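Local coordinates for protein endoglucanase FnCel5A (Fervidobacterium nodosum, PDB 3NCO) that probably hydrolyses internal beta-1,4-glucosidic bonds of cellulose, as a family 5 endoglucanase with a TIM-barrel fold, at residues 121-126 against 159-164; 139-144 against 163-168. One frame throughout, in Å; residues are numbered along the deposited sequence.

Contact 1: residues 121-126 against 159-164; sequences EIWKQV and PKVLGE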
loop_
_atom_site.group_PDB
_atom_site.type_symbol
_atom_site.label_atom_id
_atom_site.label_comp_id
_atom_site.label_asym_id
_atom_site.label_seq_id
_atom_site.Cartn_x
_atom_site.Cartn_y
_atom_site.Cartn_z
ATOM N N GLU A 121 19.395 -0.727 -6.491
ATOM C CA GLU A 121 20.349 -1.235 -5.481
ATOM C C GLU A 121 19.683 -1.502 -4.132
ATOM O O GLU A 121 19.989 -2.504 -3.485
ATOM C CB GLU A 121 21.494 -0.259 -5.273
ATOM C CG GLU A 121 22.402 -0.087 -6.501
ATOM C CD GLU A 121 22.876 -1.428 -7.090
ATOM O OE1 GLU A 121 23.423 -2.261 -6.332
ATOM O OE2 GLU A 121 22.698 -1.679 -8.302
ATOM N N ILE A 122 18.741 -0.653 -3.734
ATOM C CA ILE A 122 17.961 -0.924 -2.501
ATOM C C ILE A 122 17.298 -2.276 -2.605
ATOM O O ILE A 122 17.421 -3.126 -1.724
ATOM C CB ILE A 122 16.903 0.193 -2.247
ATOM C CG1 ILE A 122 17.629 1.431 -1.738
ATOM C CG2 ILE A 122 15.801 -0.266 -1.236
ATOM C CD1 ILE A 122 16.797 2.714 -1.800
ATOM N N TRP A 123 16.610 -2.503 -3.706
ATOM C CA TRP A 123 15.881 -3.745 -3.866
ATOM C C TRP A 123 16.780 -4.975 -4.031
ATOM O O TRP A 123 16.408 -6.094 -3.606
ATOM C CB TRP A 123 14.827 -3.616 -4.961
ATOM C CG TRP A 123 13.510 -3.130 -4.322
ATOM C CD1 TRP A 123 12.876 -1.879 -4.469
ATOM C CD2 TRP A 123 12.732 -3.853 -3.384
ATOM N NE1 TRP A 123 11.733 -1.844 -3.700
ATOM C CE2 TRP A 123 11.639 -3.032 -3.002
ATOM C CE3 TRP A 123 12.861 -5.137 -2.826
ATOM C CZ2 TRP A 123 10.660 -3.474 -2.084
ATOM C CZ3 TRP A 123 11.915 -5.581 -1.950
ATOM C CH2 TRP A 123 10.806 -4.761 -1.557
ATOM N N LYS A 124 17.947 -4.803 -4.640
ATOM C CA LYS A 124 18.881 -5.936 -4.708
ATOM C C LYS A 124 19.184 -6.405 -3.280
ATOM O O LYS A 124 19.209 -7.621 -2.979
ATOM C CB LYS A 124 20.155 -5.495 -5.411
ATOM C CG LYS A 124 21.212 -6.578 -5.472
ATOM C CD LYS A 124 22.365 -6.091 -6.349
ATOM C CE LYS A 124 23.385 -7.230 -6.661
ATOM N NZ LYS A 124 22.824 -8.179 -7.726
ATOM N N GLN A 125 19.401 -5.447 -2.398
ATOM C CA GLN A 125 19.708 -5.741 -1.015
ATOM C C GLN A 125 18.519 -6.290 -0.212
ATOM O O GLN A 125 18.702 -7.204 0.598
ATOM C CB GLN A 125 20.207 -4.491 -0.350
ATOM C CG GLN A 125 21.579 -4.148 -0.854
ATOM C CD GLN A 125 22.026 -2.849 -0.252
ATOM O OE1 GLN A 125 22.389 -2.815 0.907
ATOM N NE2 GLN A 125 21.903 -1.752 -1.004
ATOM N N VAL A 126 17.355 -5.688 -0.339
ATOM C CA VAL A 126 16.187 -6.136 0.422
ATOM C C VAL A 126 15.800 -7.553 -0.036
ATOM O O VAL A 126 15.585 -8.475 0.818
ATOM C CB VAL A 126 14.997 -5.199 0.245
ATOM C CG1 VAL A 126 13.782 -5.762 1.038
ATOM C CG2 VAL A 126 15.349 -3.768 0.696
ATOM N N PRO A 159 10.664 -2.828 -14.216
ATOM C CA PRO A 159 11.223 -4.132 -14.635
ATOM C C PRO A 159 12.689 -4.287 -14.302
ATOM O O PRO A 159 13.103 -5.433 -14.094
ATOM C CB PRO A 159 10.983 -4.165 -16.164
ATOM C CG PRO A 159 9.822 -3.172 -16.378
ATOM C CD PRO A 159 10.194 -2.061 -15.396
ATOM N N LYS A 160 13.472 -3.195 -14.239
ATOM C CA LYS A 160 14.878 -3.357 -13.841
ATOM C C LYS A 160 14.947 -3.788 -12.389
ATOM O O LYS A 160 15.730 -4.700 -12.013
ATOM C CB LYS A 160 15.631 -2.060 -14.036
ATOM C CG LYS A 160 15.624 -1.633 -15.514
ATOM C CD LYS A 160 16.373 -0.335 -15.714
ATOM C CE LYS A 160 16.283 0.085 -17.187
ATOM N NZ LYS A 160 16.783 1.478 -17.371
ATOM N N VAL A 161 14.064 -3.194 -11.572
ATOM C CA VAL A 161 14.067 -3.556 -10.154
ATOM C C VAL A 161 13.638 -5.020 -10.036
ATOM O O VAL A 161 14.274 -5.816 -9.327
ATOM C CB VAL A 161 13.141 -2.641 -9.326
ATOM C CG1 VAL A 161 13.237 -3.093 -7.898
ATOM C CG2 VAL A 161 13.628 -1.207 -9.430
ATOM N N LEU A 162 12.550 -5.357 -10.738
ATOM C CA LEU A 162 12.003 -6.727 -10.717
ATOM C C LEU A 162 13.072 -7.759 -11.113
ATOM O O LEU A 162 13.198 -8.811 -10.466
ATOM C CB LEU A 162 10.827 -6.840 -11.678
ATOM C CG LEU A 162 10.060 -8.178 -11.689
ATOM C CD1 LEU A 162 9.530 -8.517 -10.279
ATOM C CD2 LEU A 162 8.928 -8.051 -12.695
ATOM N N GLY A 163 13.871 -7.426 -12.133
ATOM C CA GLY A 163 14.994 -8.276 -12.551
ATOM C C GLY A 163 15.950 -8.597 -11.413
ATOM O O GLY A 163 16.370 -9.781 -11.223
ATOM N N GLU A 164 16.309 -7.580 -10.622
ATOM C CA GLU A 164 17.206 -7.811 -9.484
ATOM C C GLU A 164 16.511 -8.611 -8.387
ATOM O O GLU A 164 17.107 -9.500 -7.774
ATOM C CB GLU A 164 17.708 -6.483 -8.921
ATOM C CG GLU A 164 18.763 -5.847 -9.845
ATOM C CD GLU A 164 20.026 -6.689 -9.940
ATOM O OE1 GLU A 164 20.374 -7.413 -8.984
ATOM O OE2 GLU A 164 20.680 -6.623 -10.992
HETATM O O HOH W 1 18.623 -9.768 -4.931
HETATM O O HOH W 2 23.562 -6.973 -10.729
#
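Lys-124 and Glu-164 form the salt bridge that clasps two neighbouring outer helices of the TIM barrel, 112-130 and 151-168. The ammonium NZ of Lys-124 donates to OE1 of Glu-164 at 2.9 Å, meeting it on the syn side and 25° out of the carboxylate plane. The lysine chain sets out with CG anti to its backbone N (chi1 177°) and stays extended until the last torsion, where a bend (chi4 76°) turns NZ onto the acid. Glu-164 reaches it by folding at chi2, and its OE1 also lies 3.6 Å from the lysine CD, so the methylene chain runs past the carboxylate. One water donates to OE2 of Glu-164 at 2.9 Å and accepts a weak bond from Lys-124 NZ, making the charged pair a small hydrated cluster. Another water joins the backbones, giving one hydrogen to Lys-124 O (3.0 Å) and one to Glu-164 O (3.2 Å).

Beneath these charged and hydrated groups the helices meet through buried apolar side chains. Val-161 directs CG1 at the root of Trp-123, arriving obliquely to the indole, while NE1, in the five-membered ring, is held by a hydrogen bond to Ile-141 O. The shortest apolar approach is at the methylene, where Trp-123 CB lies 3.4 Å from Val-161 CG1.

Contact 2: residues 139-144 against 163-168; sequences FEIFNE and GEIRKT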
loop_
_atom_site.group_PDB
_atom_site.type_symbol
_atom_site.label_atom_id
_atom_site.label_comp_id
_atom_site.label_asym_id
_atom_site.label_seq_id
_atom_site.Cartn_x
_atom_site.Cartn_y
_atom_site.Cartn_z
ATOM N N PHE A 139 6.751 -8.505 -1.803
ATOM C CA PHE A 139 7.481 -7.249 -1.999
ATOM C C PHE A 139 6.624 -6.269 -2.793
ATOM O O PHE A 139 5.736 -6.702 -3.539
ATOM C CB PHE A 139 8.736 -7.486 -2.836
ATOM C CG PHE A 139 9.764 -8.346 -2.151
ATOM C CD1 PHE A 139 9.681 -8.522 -0.766
ATOM C CD2 PHE A 139 10.851 -8.924 -2.871
ATOM C CE1 PHE A 139 10.585 -9.294 -0.084
ATOM C CE2 PHE A 139 11.817 -9.697 -2.202
ATOM C CZ PHE A 139 11.707 -9.873 -0.792
ATOM N N GLU A 140 6.881 -4.964 -2.659
ATOM C CA GLU A 140 6.143 -3.958 -3.406
ATOM C C GLU A 140 7.125 -2.872 -3.840
ATOM O O GLU A 140 7.550 -2.099 -2.994
ATOM C CB GLU A 140 5.056 -3.364 -2.514
ATOM C CG GLU A 140 4.283 -2.256 -3.277
ATOM C CD GLU A 140 3.174 -1.581 -2.489
ATOM O OE1 GLU A 140 3.031 -1.900 -1.290
ATOM O OE2 GLU A 140 2.476 -0.736 -3.050
ATOM N N ILE A 141 7.520 -2.871 -5.117
ATOM C CA ILE A 141 8.674 -2.091 -5.576
ATOM C C ILE A 141 8.688 -0.628 -5.147
ATOM O O ILE A 141 9.680 -0.148 -4.579
ATOM C CB ILE A 141 8.800 -2.158 -7.098
ATOM C CG1 ILE A 141 9.203 -3.597 -7.426
ATOM C CG2 ILE A 141 9.964 -1.245 -7.597
ATOM C CD1 ILE A 141 9.094 -3.922 -8.940
ATOM N N PHE A 142 7.570 0.072 -5.385
ATOM C CA PHE A 142 7.506 1.492 -5.024
ATOM C C PHE A 142 6.078 1.970 -4.825
ATOM O O PHE A 142 5.181 1.619 -5.591
ATOM C CB PHE A 142 8.256 2.377 -6.029
ATOM C CG PHE A 142 8.504 3.765 -5.536
ATOM C CD1 PHE A 142 9.287 4.010 -4.384
ATOM C CD2 PHE A 142 7.900 4.834 -6.188
ATOM C CE1 PHE A 142 9.457 5.324 -3.908
ATOM C CE2 PHE A 142 8.099 6.146 -5.754
ATOM C CZ PHE A 142 8.864 6.396 -4.624
ATOM N N ASN A 143 5.898 2.821 -3.823
ATOM C CA ASN A 143 4.596 3.416 -3.534
ATOM C C ASN A 143 4.342 4.630 -4.413
ATOM O O ASN A 143 5.114 5.574 -4.444
ATOM C CB ASN A 143 4.643 3.883 -2.079
ATOM C CG ASN A 143 3.378 4.567 -1.645
ATOM O OD1 ASN A 143 3.368 5.788 -1.368
ATOM N ND2 ASN A 143 2.346 3.850 -1.637
ATOM N N GLU A 144 3.200 4.596 -5.116
ATOM C CA GLU A 144 2.752 5.822 -5.833
ATOM C C GLU A 144 3.834 6.502 -6.692
ATOM O O GLU A 144 4.298 7.582 -6.370
ATOM C CB GLU A 144 2.175 6.821 -4.825
ATOM C CG GLU A 144 0.889 6.303 -4.243
ATOM C CD GLU A 144 0.226 7.264 -3.312
ATOM O OE1 GLU A 144 0.785 8.345 -3.043
ATOM O OE2 GLU A 144 -0.837 6.955 -2.773
ATOM N N GLY A 163 13.871 -7.426 -12.133
ATOM C CA GLY A 163 14.994 -8.276 -12.551
ATOM C C GLY A 163 15.950 -8.597 -11.413
ATOM O O GLY A 163 16.370 -9.781 -11.223
ATOM N N GLU A 164 16.309 -7.580 -10.622
ATOM C CA GLU A 164 17.206 -7.811 -9.484
ATOM C C GLU A 164 16.511 -8.611 -8.387
ATOM O O GLU A 164 17.107 -9.500 -7.774
ATOM C CB GLU A 164 17.708 -6.483 -8.921
ATOM C CG GLU A 164 18.763 -5.847 -9.845
ATOM C CD GLU A 164 20.026 -6.689 -9.940
ATOM O OE1 GLU A 164 20.374 -7.413 -8.984
ATOM O OE2 GLU A 164 20.680 -6.623 -10.992
ATOM N N ILE A 165 15.244 -8.307 -8.129
ATOM C CA ILE A 165 14.506 -9.115 -7.155
ATOM C C ILE A 165 14.482 -10.588 -7.560
ATOM O O ILE A 165 14.705 -11.487 -6.714
ATOM C CB ILE A 165 13.048 -8.581 -6.983
ATOM C CG1 ILE A 165 13.058 -7.182 -6.315
ATOM C CG2 ILE A 165 12.139 -9.601 -6.219
ATOM C CD1 ILE A 165 11.682 -6.447 -6.308
ATOM N N ARG A 166 14.188 -10.839 -8.835
ATOM C CA ARG A 166 13.982 -12.211 -9.315
ATOM C C ARG A 166 15.238 -13.085 -9.271
ATOM O O ARG A 166 15.120 -14.311 -9.318
ATOM C CB ARG A 166 13.333 -12.184 -10.708
ATOM C CG ARG A 166 11.904 -11.756 -10.650
ATOM C CD ARG A 166 10.992 -12.899 -10.448
ATOM N NE ARG A 166 9.589 -12.460 -10.334
ATOM C CZ ARG A 166 8.894 -12.379 -9.206
ATOM N NH1 ARG A 166 9.397 -12.684 -8.031
ATOM N NH2 ARG A 166 7.653 -11.972 -9.286
ATOM N N LYS A 167 16.413 -12.457 -9.176
ATOM C CA LYS A 167 17.684 -13.180 -9.126
ATOM C C LYS A 167 17.742 -14.064 -7.864
ATOM O O LYS A 167 18.235 -15.189 -7.907
ATOM C CB LYS A 167 18.880 -12.211 -9.150
ATOM C CG LYS A 167 19.171 -11.660 -10.529
ATOM C CD LYS A 167 20.398 -10.785 -10.530
ATOM C CE LYS A 167 20.628 -10.195 -11.907
ATOM N NZ LYS A 167 21.815 -9.283 -11.837
ATOM N N THR A 168 17.236 -13.530 -6.756
ATOM C CA THR A 168 17.255 -14.212 -5.469
ATOM C C THR A 168 15.863 -14.718 -5.015
ATOM O O THR A 168 15.772 -15.593 -4.162
ATOM C CB THR A 168 17.796 -13.276 -4.359
ATOM O OG1 THR A 168 17.098 -12.030 -4.388
ATOM C CG2 THR A 168 19.309 -13.034 -4.524
#
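Phe-139 and Ile-165 mark the closest backbone approach, their CA atoms 8.9 Å apart, a spacing bridged entirely by side chains between residues 139-141 and the helix that packs against them. Ile-165 is the shared partner, and each of its two branches has its own target. With CG2 anti to the backbone N and CG1 beside it (chi1 -67°), the methyl and the ethyl arm diverge toward different residues. CG2 approaches the Phe-139 ring at its edge, in the ring plane, 3.7 Å from CD2 and 4.0 Å from CE2; the two side chains run past one another in opposite senses. The ethyl arm carries CD1 to CG1 of Ile-141, 3.9 Å away. All three residues are buried, and no hydrogen bond links the two segments.

The contact is the strand-to-helix half of a beta-alpha-beta unit, in which the chain leaves strand 137-140, returns through helix 151-168 and enters the parallel strand 174-177. Phe-139 is hydrogen-bonded through its backbone to Ile-173 and Ile-175, whereas Glu-140 has its CB pointing away from the helix, and its OE1 forms a salt bridge with Arg-59 NE. The strand leads to Asn-143 and Glu-144, an Asn-Glu pair consistent with the site that carries the acid/base glutamate in family 5 enzymes.

At the helix surface, Lys-167 NZ donates to Glu-164 OE2 at 3.0 Å, on the syn side but 35° out of the carboxylate plane. This gives that carboxylate a second lysine, one on each oxygen, which would probably stabilise its negative charge. One residue before Lys-167, Arg-166 extends from the helix to a salt bridge between its NE and Asp-195 OD2.

Followed from the N terminus, the chain runs through helix 112-130, strand 137-140 and helix 151-168. Contact 1 closes the longer loop, with 32 residues between its segments, and joins the two helices flanking the strand on the outside of the barrel. Contact 2 opens inside that loop, spans 18 residues, and ends slightly farther along the second helix, so the two interleave rather than nest; residues 163 and 164 belong to both. The centres of contacts 1 and 2 lie about 5 Å apart. Trp-123 of contact 1 also packs on Phe-139 of contact 2, and Val-161 meets Ile-141, tying both helices to the strand between them.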